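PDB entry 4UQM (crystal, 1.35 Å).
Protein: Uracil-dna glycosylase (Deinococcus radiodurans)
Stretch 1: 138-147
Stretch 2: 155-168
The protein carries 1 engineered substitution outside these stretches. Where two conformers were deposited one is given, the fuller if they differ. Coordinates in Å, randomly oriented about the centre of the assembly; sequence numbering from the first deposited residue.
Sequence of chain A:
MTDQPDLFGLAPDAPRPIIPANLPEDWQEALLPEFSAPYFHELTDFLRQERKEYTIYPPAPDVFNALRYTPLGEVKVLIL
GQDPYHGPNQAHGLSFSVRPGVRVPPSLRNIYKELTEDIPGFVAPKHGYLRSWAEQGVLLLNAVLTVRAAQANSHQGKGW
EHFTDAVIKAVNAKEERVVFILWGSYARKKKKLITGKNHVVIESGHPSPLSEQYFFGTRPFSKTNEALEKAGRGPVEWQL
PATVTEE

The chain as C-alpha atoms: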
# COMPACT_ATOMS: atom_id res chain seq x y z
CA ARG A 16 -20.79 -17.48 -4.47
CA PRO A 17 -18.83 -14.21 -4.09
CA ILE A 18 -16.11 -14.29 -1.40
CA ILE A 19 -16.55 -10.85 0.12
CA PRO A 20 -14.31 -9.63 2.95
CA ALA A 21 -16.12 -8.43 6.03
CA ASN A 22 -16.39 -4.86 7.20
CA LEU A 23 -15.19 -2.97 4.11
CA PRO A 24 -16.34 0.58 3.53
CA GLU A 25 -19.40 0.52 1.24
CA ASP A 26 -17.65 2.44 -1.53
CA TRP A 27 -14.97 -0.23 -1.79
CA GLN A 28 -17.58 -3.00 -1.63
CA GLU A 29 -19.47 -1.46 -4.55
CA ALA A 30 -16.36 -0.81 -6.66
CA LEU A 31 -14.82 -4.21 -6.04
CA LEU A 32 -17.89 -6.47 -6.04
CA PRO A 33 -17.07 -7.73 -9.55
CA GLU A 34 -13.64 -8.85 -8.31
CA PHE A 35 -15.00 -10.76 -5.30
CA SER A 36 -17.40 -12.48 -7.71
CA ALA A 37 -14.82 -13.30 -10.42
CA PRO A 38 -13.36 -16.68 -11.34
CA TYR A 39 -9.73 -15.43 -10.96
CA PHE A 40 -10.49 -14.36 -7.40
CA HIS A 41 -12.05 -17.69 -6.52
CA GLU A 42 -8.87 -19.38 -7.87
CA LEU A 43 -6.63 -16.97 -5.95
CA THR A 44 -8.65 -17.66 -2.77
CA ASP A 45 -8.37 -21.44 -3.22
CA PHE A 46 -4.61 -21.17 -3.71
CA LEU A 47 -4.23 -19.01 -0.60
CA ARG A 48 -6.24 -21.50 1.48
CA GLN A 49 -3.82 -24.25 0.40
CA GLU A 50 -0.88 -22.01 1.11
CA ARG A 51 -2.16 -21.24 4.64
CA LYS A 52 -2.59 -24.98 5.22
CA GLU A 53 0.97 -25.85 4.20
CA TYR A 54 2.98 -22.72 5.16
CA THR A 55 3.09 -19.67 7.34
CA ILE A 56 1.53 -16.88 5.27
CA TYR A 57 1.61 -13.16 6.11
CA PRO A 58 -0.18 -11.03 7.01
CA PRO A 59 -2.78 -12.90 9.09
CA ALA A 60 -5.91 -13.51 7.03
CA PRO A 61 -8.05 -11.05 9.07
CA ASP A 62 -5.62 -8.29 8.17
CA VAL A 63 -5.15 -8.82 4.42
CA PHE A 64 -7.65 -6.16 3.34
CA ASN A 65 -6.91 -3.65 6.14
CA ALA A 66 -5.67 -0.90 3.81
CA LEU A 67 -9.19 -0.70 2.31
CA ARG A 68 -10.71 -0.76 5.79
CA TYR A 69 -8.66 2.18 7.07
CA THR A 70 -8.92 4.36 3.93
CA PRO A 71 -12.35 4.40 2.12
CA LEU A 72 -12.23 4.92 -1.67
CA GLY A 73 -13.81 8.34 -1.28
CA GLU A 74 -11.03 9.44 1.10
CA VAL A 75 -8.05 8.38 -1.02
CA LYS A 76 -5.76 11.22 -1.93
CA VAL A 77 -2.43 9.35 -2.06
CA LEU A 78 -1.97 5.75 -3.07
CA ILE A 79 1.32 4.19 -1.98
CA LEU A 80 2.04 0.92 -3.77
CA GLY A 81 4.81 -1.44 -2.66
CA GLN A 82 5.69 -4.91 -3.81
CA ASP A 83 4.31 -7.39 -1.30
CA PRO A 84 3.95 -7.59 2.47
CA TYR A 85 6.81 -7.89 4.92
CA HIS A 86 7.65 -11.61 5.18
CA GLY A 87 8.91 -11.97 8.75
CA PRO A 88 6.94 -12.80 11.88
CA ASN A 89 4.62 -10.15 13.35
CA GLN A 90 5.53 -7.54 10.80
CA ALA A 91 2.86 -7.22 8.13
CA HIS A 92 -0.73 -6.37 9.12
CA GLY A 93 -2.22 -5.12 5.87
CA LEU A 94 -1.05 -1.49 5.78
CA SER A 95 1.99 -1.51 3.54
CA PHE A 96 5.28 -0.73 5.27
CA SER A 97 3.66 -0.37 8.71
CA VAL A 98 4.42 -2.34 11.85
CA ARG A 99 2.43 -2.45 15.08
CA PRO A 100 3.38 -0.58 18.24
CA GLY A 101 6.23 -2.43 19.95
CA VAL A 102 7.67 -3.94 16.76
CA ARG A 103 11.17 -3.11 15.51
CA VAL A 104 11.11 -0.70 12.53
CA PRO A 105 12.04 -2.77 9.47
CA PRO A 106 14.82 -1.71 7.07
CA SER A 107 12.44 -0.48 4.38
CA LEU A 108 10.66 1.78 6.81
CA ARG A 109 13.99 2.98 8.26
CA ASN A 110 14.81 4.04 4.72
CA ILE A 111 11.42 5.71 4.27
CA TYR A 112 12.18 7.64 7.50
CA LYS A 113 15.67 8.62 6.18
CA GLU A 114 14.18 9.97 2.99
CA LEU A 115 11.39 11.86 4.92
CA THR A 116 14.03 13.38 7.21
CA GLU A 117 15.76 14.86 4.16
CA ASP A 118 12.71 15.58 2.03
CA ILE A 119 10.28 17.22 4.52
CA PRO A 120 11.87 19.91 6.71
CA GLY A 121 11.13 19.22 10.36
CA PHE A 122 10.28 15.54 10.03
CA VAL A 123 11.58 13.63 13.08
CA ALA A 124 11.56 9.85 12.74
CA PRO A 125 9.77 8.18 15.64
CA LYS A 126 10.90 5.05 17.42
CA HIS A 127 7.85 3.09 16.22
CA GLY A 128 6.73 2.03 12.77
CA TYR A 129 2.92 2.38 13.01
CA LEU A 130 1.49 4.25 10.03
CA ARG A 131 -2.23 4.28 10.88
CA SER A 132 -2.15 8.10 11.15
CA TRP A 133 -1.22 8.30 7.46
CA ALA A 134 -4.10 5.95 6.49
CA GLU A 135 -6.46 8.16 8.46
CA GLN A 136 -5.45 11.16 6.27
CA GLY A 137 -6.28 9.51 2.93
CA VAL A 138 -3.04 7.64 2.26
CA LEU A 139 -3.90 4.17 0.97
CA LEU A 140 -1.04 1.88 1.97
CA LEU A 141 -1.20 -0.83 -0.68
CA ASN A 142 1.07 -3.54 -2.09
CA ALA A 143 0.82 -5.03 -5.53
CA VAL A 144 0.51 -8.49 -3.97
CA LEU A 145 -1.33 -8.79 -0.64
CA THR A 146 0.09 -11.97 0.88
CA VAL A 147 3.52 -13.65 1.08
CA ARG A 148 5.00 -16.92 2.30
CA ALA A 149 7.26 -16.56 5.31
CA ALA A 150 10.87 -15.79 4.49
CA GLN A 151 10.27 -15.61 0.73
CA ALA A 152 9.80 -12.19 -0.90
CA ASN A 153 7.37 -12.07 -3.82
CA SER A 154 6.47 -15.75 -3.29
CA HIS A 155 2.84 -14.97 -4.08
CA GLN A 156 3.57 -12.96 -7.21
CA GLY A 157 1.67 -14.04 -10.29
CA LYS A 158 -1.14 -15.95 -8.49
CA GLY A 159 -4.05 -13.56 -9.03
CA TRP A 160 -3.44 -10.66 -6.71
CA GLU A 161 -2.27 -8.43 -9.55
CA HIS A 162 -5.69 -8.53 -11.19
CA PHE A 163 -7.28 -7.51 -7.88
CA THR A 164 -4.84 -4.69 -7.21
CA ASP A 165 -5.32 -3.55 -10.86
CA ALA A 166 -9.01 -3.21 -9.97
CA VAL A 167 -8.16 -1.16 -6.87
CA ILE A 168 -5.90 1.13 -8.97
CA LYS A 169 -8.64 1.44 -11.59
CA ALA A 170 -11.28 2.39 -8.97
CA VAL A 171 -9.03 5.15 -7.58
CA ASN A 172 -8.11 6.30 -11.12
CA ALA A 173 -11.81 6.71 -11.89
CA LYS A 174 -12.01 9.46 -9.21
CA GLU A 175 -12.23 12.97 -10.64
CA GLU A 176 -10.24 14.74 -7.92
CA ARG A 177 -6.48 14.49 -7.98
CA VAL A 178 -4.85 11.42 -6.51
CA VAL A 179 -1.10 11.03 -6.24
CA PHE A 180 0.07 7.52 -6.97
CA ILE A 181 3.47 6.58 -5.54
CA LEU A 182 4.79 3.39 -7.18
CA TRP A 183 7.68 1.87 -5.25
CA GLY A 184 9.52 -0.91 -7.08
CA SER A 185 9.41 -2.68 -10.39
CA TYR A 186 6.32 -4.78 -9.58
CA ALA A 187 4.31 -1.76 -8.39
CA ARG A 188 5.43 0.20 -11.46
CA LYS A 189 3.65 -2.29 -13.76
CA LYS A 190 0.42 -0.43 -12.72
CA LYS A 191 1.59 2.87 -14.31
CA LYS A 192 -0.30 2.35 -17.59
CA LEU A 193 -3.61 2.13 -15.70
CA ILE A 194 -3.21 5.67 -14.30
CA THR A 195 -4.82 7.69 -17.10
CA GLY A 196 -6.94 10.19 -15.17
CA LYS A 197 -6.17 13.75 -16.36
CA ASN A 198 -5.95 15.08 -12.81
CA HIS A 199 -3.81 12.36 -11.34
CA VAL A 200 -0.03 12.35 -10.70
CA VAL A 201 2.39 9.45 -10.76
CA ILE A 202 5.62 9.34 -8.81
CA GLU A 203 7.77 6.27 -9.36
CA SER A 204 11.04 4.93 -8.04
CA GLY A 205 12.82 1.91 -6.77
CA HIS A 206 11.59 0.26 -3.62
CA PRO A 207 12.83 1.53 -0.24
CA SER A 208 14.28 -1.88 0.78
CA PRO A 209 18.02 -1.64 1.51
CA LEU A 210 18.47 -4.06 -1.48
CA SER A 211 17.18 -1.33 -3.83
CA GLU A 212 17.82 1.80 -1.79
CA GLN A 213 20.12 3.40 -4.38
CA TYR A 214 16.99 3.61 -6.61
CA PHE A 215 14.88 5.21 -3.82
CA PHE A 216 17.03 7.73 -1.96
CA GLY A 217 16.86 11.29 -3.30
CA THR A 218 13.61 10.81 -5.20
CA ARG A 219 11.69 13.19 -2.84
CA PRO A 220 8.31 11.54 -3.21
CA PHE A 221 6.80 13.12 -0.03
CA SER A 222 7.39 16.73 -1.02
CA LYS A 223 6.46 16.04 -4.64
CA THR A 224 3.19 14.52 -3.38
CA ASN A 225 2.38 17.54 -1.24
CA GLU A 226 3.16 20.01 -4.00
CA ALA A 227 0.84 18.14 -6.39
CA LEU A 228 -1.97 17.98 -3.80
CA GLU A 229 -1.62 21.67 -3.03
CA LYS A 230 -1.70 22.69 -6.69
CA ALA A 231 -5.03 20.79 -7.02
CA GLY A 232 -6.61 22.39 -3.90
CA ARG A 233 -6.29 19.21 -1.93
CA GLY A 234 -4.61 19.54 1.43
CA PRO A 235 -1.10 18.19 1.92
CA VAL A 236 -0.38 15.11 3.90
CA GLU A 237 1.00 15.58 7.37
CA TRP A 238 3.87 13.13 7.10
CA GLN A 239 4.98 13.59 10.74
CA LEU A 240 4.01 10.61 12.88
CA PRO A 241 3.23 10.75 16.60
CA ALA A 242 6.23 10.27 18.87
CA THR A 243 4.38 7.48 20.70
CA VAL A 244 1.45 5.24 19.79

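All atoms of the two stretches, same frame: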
# COMPACT_ATOMS: atom_id res chain seq x y z
N VAL A 138 -4.16 8.33 2.91
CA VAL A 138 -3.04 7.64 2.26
C VAL A 138 -3.32 6.14 2.27
O VAL A 138 -3.30 5.51 3.34
CB VAL A 138 -1.72 7.91 2.98
CG1 VAL A 138 -0.57 7.20 2.25
CG2 VAL A 138 -1.44 9.42 3.07
N LEU A 139 -3.61 5.58 1.10
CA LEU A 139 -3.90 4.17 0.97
C LEU A 139 -2.57 3.44 0.88
O LEU A 139 -1.82 3.64 -0.07
CB LEU A 139 -4.77 3.93 -0.27
CG LEU A 139 -5.20 2.49 -0.52
CD1 LEU A 139 -6.17 1.98 0.52
CD2 LEU A 139 -5.94 2.43 -1.86
N LEU A 140 -2.31 2.59 1.86
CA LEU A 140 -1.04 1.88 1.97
C LEU A 140 -1.15 0.47 1.40
O LEU A 140 -1.41 -0.50 2.11
CB LEU A 140 -0.59 1.92 3.44
CG LEU A 140 -0.28 3.32 3.99
CD1 LEU A 140 -0.19 3.26 5.49
CD2 LEU A 140 1.04 3.74 3.42
N LEU A 141 -0.94 0.38 0.11
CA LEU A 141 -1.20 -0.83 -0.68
C LEU A 141 0.11 -1.52 -1.04
O LEU A 141 1.16 -0.92 -1.08
CB LEU A 141 -2.00 -0.49 -1.94
CG LEU A 141 -2.92 -1.54 -2.58
CD1 LEU A 141 -3.98 -2.01 -1.59
CD2 LEU A 141 -3.56 -1.00 -3.88
N ASN A 142 0.01 -2.81 -1.36
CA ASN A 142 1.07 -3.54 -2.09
C ASN A 142 0.46 -4.18 -3.32
O ASN A 142 -0.74 -4.45 -3.34
CB ASN A 142 1.64 -4.64 -1.19
CG ASN A 142 2.62 -4.15 -0.13
OD1 ASN A 142 3.57 -3.44 -0.44
ND2 ASN A 142 2.44 -4.59 1.13
N ALA A 143 1.30 -4.41 -4.34
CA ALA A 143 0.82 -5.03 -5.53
C ALA A 143 0.25 -6.43 -5.31
O ALA A 143 -0.68 -6.86 -6.04
CB ALA A 143 1.91 -5.05 -6.60
N VAL A 144 0.88 -7.14 -4.37
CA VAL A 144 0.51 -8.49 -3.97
C VAL A 144 0.23 -8.40 -2.49
O VAL A 144 1.00 -7.75 -1.76
CB VAL A 144 1.68 -9.48 -4.31
CG1 VAL A 144 1.63 -10.78 -3.55
CG2 VAL A 144 1.76 -9.66 -5.83
N LEU A 145 -0.86 -9.04 -2.01
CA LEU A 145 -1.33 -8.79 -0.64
C LEU A 145 -1.08 -9.88 0.37
O LEU A 145 -1.45 -9.75 1.57
CB LEU A 145 -2.82 -8.42 -0.68
CG LEU A 145 -3.14 -7.10 -1.43
CD1 LEU A 145 -4.62 -6.84 -1.26
CD2 LEU A 145 -2.41 -5.89 -0.84
N THR A 146 -0.37 -10.93 -0.06
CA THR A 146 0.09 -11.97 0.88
C THR A 146 1.49 -12.43 0.45
O THR A 146 1.94 -12.14 -0.67
CB THR A 146 -0.85 -13.20 0.86
OG1 THR A 146 -1.01 -13.70 -0.47
CG2 THR A 146 -2.22 -12.88 1.47
N VAL A 147 2.18 -13.12 1.35
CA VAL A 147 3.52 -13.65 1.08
C VAL A 147 3.78 -14.83 1.98
O VAL A 147 3.28 -14.92 3.09
CB VAL A 147 4.56 -12.54 1.32
CG1 VAL A 147 4.60 -12.08 2.78
CG2 VAL A 147 5.94 -12.97 0.85
N HIS A 155 4.20 -14.92 -3.54
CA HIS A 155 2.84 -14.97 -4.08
C HIS A 155 2.59 -14.09 -5.28
O HIS A 155 1.48 -13.81 -5.64
CB HIS A 155 1.80 -14.68 -2.99
CG HIS A 155 1.65 -15.79 -2.01
ND1 HIS A 155 0.77 -15.71 -0.95
CD2 HIS A 155 2.24 -17.00 -1.92
CE1 HIS A 155 0.82 -16.85 -0.27
NE2 HIS A 155 1.71 -17.64 -0.83
N GLN A 156 3.68 -13.63 -5.92
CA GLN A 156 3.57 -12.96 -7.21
C GLN A 156 2.96 -13.88 -8.25
O GLN A 156 3.23 -15.08 -8.28
CB GLN A 156 4.95 -12.39 -7.61
CG GLN A 156 5.00 -11.50 -8.83
CD GLN A 156 4.89 -12.24 -10.11
OE1 GLN A 156 5.31 -13.40 -10.21
NE2 GLN A 156 4.33 -11.60 -11.11
N GLY A 157 2.13 -13.32 -9.12
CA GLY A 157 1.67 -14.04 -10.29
C GLY A 157 0.62 -15.13 -10.03
O GLY A 157 0.48 -16.06 -10.81
N LYS A 158 -0.14 -14.97 -8.94
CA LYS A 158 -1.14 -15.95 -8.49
C LYS A 158 -2.56 -15.40 -8.48
O LYS A 158 -3.48 -16.10 -8.05
CB LYS A 158 -0.79 -16.37 -7.07
CG LYS A 158 0.62 -16.91 -6.91
CD LYS A 158 0.81 -18.13 -7.77
CE LYS A 158 2.13 -18.81 -7.54
NZ LYS A 158 2.27 -19.87 -8.60
N GLY A 159 -2.76 -14.18 -8.97
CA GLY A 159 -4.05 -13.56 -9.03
C GLY A 159 -4.18 -12.26 -8.33
O GLY A 159 -5.09 -11.49 -8.65
N TRP A 160 -3.28 -11.93 -7.39
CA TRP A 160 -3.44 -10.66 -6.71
C TRP A 160 -3.35 -9.47 -7.65
O TRP A 160 -3.97 -8.43 -7.42
CB TRP A 160 -2.38 -10.46 -5.60
CG TRP A 160 -2.68 -11.13 -4.31
CD1 TRP A 160 -1.93 -12.10 -3.66
CD2 TRP A 160 -3.81 -10.88 -3.49
NE1 TRP A 160 -2.55 -12.45 -2.47
CE2 TRP A 160 -3.71 -11.72 -2.36
CE3 TRP A 160 -4.92 -10.04 -3.59
CZ2 TRP A 160 -4.69 -11.73 -1.36
CZ3 TRP A 160 -5.89 -10.05 -2.59
CH2 TRP A 160 -5.75 -10.89 -1.50
N GLU A 161 -2.49 -9.57 -8.66
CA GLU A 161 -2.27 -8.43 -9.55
C GLU A 161 -3.52 -8.00 -10.27
O GLU A 161 -3.71 -6.79 -10.46
CB GLU A 161 -1.17 -8.73 -10.56
CG GLU A 161 0.23 -8.87 -9.96
CD GLU A 161 0.58 -10.24 -9.40
OE1 GLU A 161 -0.30 -11.15 -9.32
OE2 GLU A 161 1.80 -10.43 -9.07
N HIS A 162 -4.42 -8.93 -10.58
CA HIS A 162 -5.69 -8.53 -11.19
C HIS A 162 -6.52 -7.74 -10.17
O HIS A 162 -7.19 -6.78 -10.50
CB HIS A 162 -6.47 -9.77 -11.61
CG HIS A 162 -5.84 -10.53 -12.71
ND1 HIS A 162 -5.53 -9.94 -13.92
CD2 HIS A 162 -5.53 -11.84 -12.83
CE1 HIS A 162 -5.02 -10.87 -14.73
NE2 HIS A 162 -4.98 -12.02 -14.08
N PHE A 163 -6.52 -8.20 -8.93
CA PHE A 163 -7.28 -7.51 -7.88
C PHE A 163 -6.70 -6.12 -7.59
O PHE A 163 -7.46 -5.14 -7.51
CB PHE A 163 -7.28 -8.34 -6.61
CG PHE A 163 -8.03 -7.68 -5.48
CD1 PHE A 163 -9.42 -7.69 -5.47
CD2 PHE A 163 -7.34 -6.96 -4.50
CE1 PHE A 163 -10.11 -7.01 -4.47
CE2 PHE A 163 -8.02 -6.31 -3.49
CZ PHE A 163 -9.41 -6.35 -3.45
N THR A 164 -5.39 -6.02 -7.46
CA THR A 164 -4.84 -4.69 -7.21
C THR A 164 -4.89 -3.80 -8.46
O THR A 164 -4.99 -2.58 -8.32
CB THR A 164 -3.44 -4.73 -6.57
OG1 THR A 164 -2.56 -5.43 -7.41
CG2 THR A 164 -3.52 -5.36 -5.21
N ASP A 165 -4.92 -4.36 -9.67
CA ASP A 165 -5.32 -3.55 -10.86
C ASP A 165 -6.70 -2.92 -10.66
O ASP A 165 -6.91 -1.75 -10.97
CB ASP A 165 -5.39 -4.40 -12.15
CG ASP A 165 -4.01 -4.76 -12.76
OD1 ASP A 165 -2.98 -4.21 -12.32
OD2 ASP A 165 -4.05 -5.59 -13.70
N ALA A 166 -7.66 -3.72 -10.18
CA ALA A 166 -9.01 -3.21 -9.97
C ALA A 166 -9.06 -2.11 -8.92
O ALA A 166 -9.81 -1.12 -9.08
CB ALA A 166 -9.97 -4.36 -9.63
N VAL A 167 -8.24 -2.22 -7.89
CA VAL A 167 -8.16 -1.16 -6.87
C VAL A 167 -7.61 0.13 -7.49
O VAL A 167 -8.20 1.20 -7.34
CB VAL A 167 -7.33 -1.60 -5.67
CG1 VAL A 167 -7.09 -0.44 -4.69
CG2 VAL A 167 -7.97 -2.79 -4.93
N ILE A 168 -6.51 0.01 -8.23
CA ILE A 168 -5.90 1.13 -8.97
C ILE A 168 -6.92 1.76 -9.90
O ILE A 168 -7.08 2.98 -9.93
CB ILE A 168 -4.71 0.65 -9.83
CG1 ILE A 168 -3.50 0.29 -8.96
CG2 ILE A 168 -4.35 1.67 -10.93
CD1 ILE A 168 -2.75 1.50 -8.43
O HOH W 1 4.32 -12.42 -2.13

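A strand that runs into a loop can hold a neighbouring helix by apolar packing along the strand and by packing interleaved with directed hydrogen bonds in the loop, as stretches 138-147 and 155-168 of this uracil-DNA glycosylase illustrate. Strand 138-142 and helix 160-168 run nearly antiparallel, at 154°, and together the two stretches bury 628 Å².

Within the strand, side chains alternate. V138 and L140 lie out of reach of the helix, whereas L139 and L141 point toward it and meet the same methyl of V167: L139 CD2 lies 4.2 Å from V167 CG1, and L141 CD2 lies 3.7 Å from that atom. Branched aliphatic residues suit this buried, unpolar end.

Where the strand stops, polarity enters. T164, with chi1 in the p well, donates from OG1 to A143 O at 2.7 Å, so a helix side chain satisfies a loop carbonyl. The CA-to-CB bond of A143 points sideways relative to the second stretch. V144 then spreads its two methyls: CG1 lies 3.8 Å from W160 CD1, while CG2 sits 3.3 Å from E161 OE2, the same carboxylate oxygen that accepts a hydrogen bond from G157 N at 2.9 Å and so ties the turn to the helix.

L145 covers the indole. Its CB stands 3.6 Å from the centroid of the six-membered ring of W160, almost on the ring normal, a CH-pi contact, and its CD1 reaches F163 CE2 at 4.1 Å.

The polar centre is T146. Its OG1 lies at the edges of two rings, accepting from W160 NE1 at 2.8 Å and sharing a 2.7 Å hydrogen bond with H155 ND1, two roles that a hydroxyl can combine. A water reinforces the join, donating to T146 O at 2.8 Å and accepting from H155 N at 2.9 Å. V147 turns its side chain away, leaving its CA over one face of the H155 ring.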